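Local atomic coordinates of BILBO1_N domain-containing protein (Trypanosoma brucei equiperdum, PDB entry 7A1I), a protein that is of unknown function; this N-terminal part is a ubiquitin-like BILBO1_N domain that, as in BILBO1, may bind partner proteins. Residues A[30-33]-A[34-38]. Residues are numbered along the deposited sequence; the frame is centred on the assembly and turned at random.
Sequences PSVS and RLLNY
Ser31, at the N-cap of helix 32-50, takes a weak hydrogen bond from Arg34 N through its OG (3.3 Å). The N-H...O angle is 163°. A chi1 of 75° points OG at the Arg34 N-H. The same oxygen lies 3.5 Å from Arg34 CB.

Three i to i+4 helix bonds join the segments. Leu35 N donates to Ser31 O at 2.9 Å, Leu36 N to Val32 O at 2.9 Å and Asn37 N to Ser33 O at 3.0 Å. Val32 N is hydrogen-bonded to Thr77 OG1 of a loop. Asn37 CG also lies beside Ser33 O, at 3.3 Å.

This helix packs against one face of the mixed beta sheet, as in the ubiquitin-like fold. Pro30 and Leu35 face that sheet, and their CB atoms are 4.4 Å apart. Both touch Ile8 of strand 6-14, and Leu35 also reaches Val86 of strand 84-89.

Val32 and Leu36 run alongside each other, one turn apart. Val32 CG1 is anti to the backbone N (chi1 178°) and meets Leu36 CD1 at 4.0 Å. Leu80 touches Val32 and Leu35. Within 34-38, Arg34 CG lies over the outer part of one Tyr38 ring face.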
loop_
_atom_site.group_PDB
_atom_site.type_symbol
_atom_site.label_atom_id
_atom_site.label_comp_id
_atom_site.label_asym_id
_atom_site.label_seq_id
_atom_site.Cartn_x
_atom_site.Cartn_y
_atom_site.Cartn_z
ATOM N N PRO A 30 5.644 4.311 -11.729
ATOM C CA PRO A 30 6.671 3.806 -10.821
ATOM C C PRO A 30 7.078 2.384 -11.179
ATOM O O PRO A 30 6.363 1.646 -11.861
ATOM C CB PRO A 30 5.977 3.846 -9.453
ATOM C CG PRO A 30 4.540 3.621 -9.777
ATOM C CD PRO A 30 4.289 4.096 -11.194
ATOM N N SER A 31 8.242 2.011 -10.680
ATOM C CA SER A 31 8.661 0.623 -10.652
ATOM C C SER A 31 8.274 0.072 -9.289
ATOM O O SER A 31 8.027 0.823 -8.333
ATOM C CB SER A 31 10.169 0.486 -10.876
ATOM O OG SER A 31 10.851 0.874 -9.686
ATOM N N VAL A 32 8.159 -1.251 -9.209
ATOM C CA VAL A 32 7.675 -1.825 -7.961
ATOM C C VAL A 32 8.609 -1.469 -6.814
ATOM O O VAL A 32 8.162 -1.069 -5.729
ATOM C CB VAL A 32 7.510 -3.346 -8.087
ATOM C CG1 VAL A 32 7.067 -3.894 -6.751
ATOM C CG2 VAL A 32 6.501 -3.683 -9.174
ATOM N N SER A 33 9.918 -1.577 -7.034
ATOM C CA SER A 33 10.843 -1.321 -5.937
ATOM C C SER A 33 10.752 0.123 -5.455
ATOM O O SER A 33 10.788 0.384 -4.243
ATOM C CB SER A 33 12.263 -1.653 -6.356
ATOM O OG SER A 33 12.737 -0.662 -7.244
ATOM N N ARG A 34 10.605 1.069 -6.388
ATOM C CA ARG A 34 10.430 2.467 -6.008
ATOM C C ARG A 34 9.150 2.669 -5.210
ATOM O O ARG A 34 9.144 3.376 -4.195
ATOM C CB ARG A 34 10.411 3.348 -7.256
ATOM C CG ARG A 34 10.613 4.832 -6.946
ATOM C CD ARG A 34 12.072 5.132 -6.601
ATOM N NE ARG A 34 12.947 4.918 -7.752
ATOM C CZ ARG A 34 14.276 4.944 -7.707
ATOM N NH1 ARG A 34 14.902 5.174 -6.560
ATOM N NH2 ARG A 34 14.979 4.729 -8.812
ATOM N N LEU A 35 8.048 2.082 -5.677
ATOM C CA LEU A 35 6.784 2.171 -4.957
ATOM C C LEU A 35 6.903 1.605 -3.546
ATOM O O LEU A 35 6.326 2.152 -2.587
ATOM C CB LEU A 35 5.701 1.438 -5.751
ATOM C CG LEU A 35 4.366 1.330 -5.015
ATOM C CD1 LEU A 35 3.693 2.712 -4.940
ATOM C CD2 LEU A 35 3.500 0.326 -5.739
ATOM N N LEU A 36 7.647 0.513 -3.388
ATOM C CA LEU A 36 7.821 -0.078 -2.063
ATOM C C LEU A 36 8.670 0.803 -1.150
ATOM O O LEU A 36 8.385 0.911 0.053
ATOM C CB LEU A 36 8.427 -1.481 -2.186
ATOM C CG LEU A 36 7.488 -2.531 -2.801
ATOM C CD1 LEU A 36 8.185 -3.886 -2.936
ATOM C CD2 LEU A 36 6.156 -2.667 -2.054
ATOM N N ASN A 37 9.716 1.435 -1.690
ATOM C CA ASN A 37 10.537 2.337 -0.875
ATOM C C ASN A 37 9.751 3.582 -0.452
ATOM O O ASN A 37 9.837 4.012 0.708
ATOM C CB ASN A 37 11.812 2.757 -1.634
ATOM C CG ASN A 37 12.757 1.584 -1.899
ATOM O OD1 ASN A 37 12.727 0.568 -1.201
ATOM N ND2 ASN A 37 13.588 1.717 -2.919
ATOM N N TYR A 38 8.994 4.185 -1.383
ATOM C CA TYR A 38 8.129 5.317 -1.034
ATOM C C TYR A 38 7.113 4.921 0.037
ATOM O O TYR A 38 6.885 5.669 1.001
ATOM C CB TYR A 38 7.393 5.836 -2.274
ATOM C CG TYR A 38 8.224 6.646 -3.253
ATOM C CD1 TYR A 38 7.690 7.046 -4.470
ATOM C CD2 TYR A 38 9.535 7.000 -2.967
ATOM C CE1 TYR A 38 8.436 7.789 -5.375
ATOM C CE2 TYR A 38 10.291 7.742 -3.864
ATOM C CZ TYR A 38 9.736 8.133 -5.066
ATOM O OH TYR A 38 10.485 8.865 -5.957
#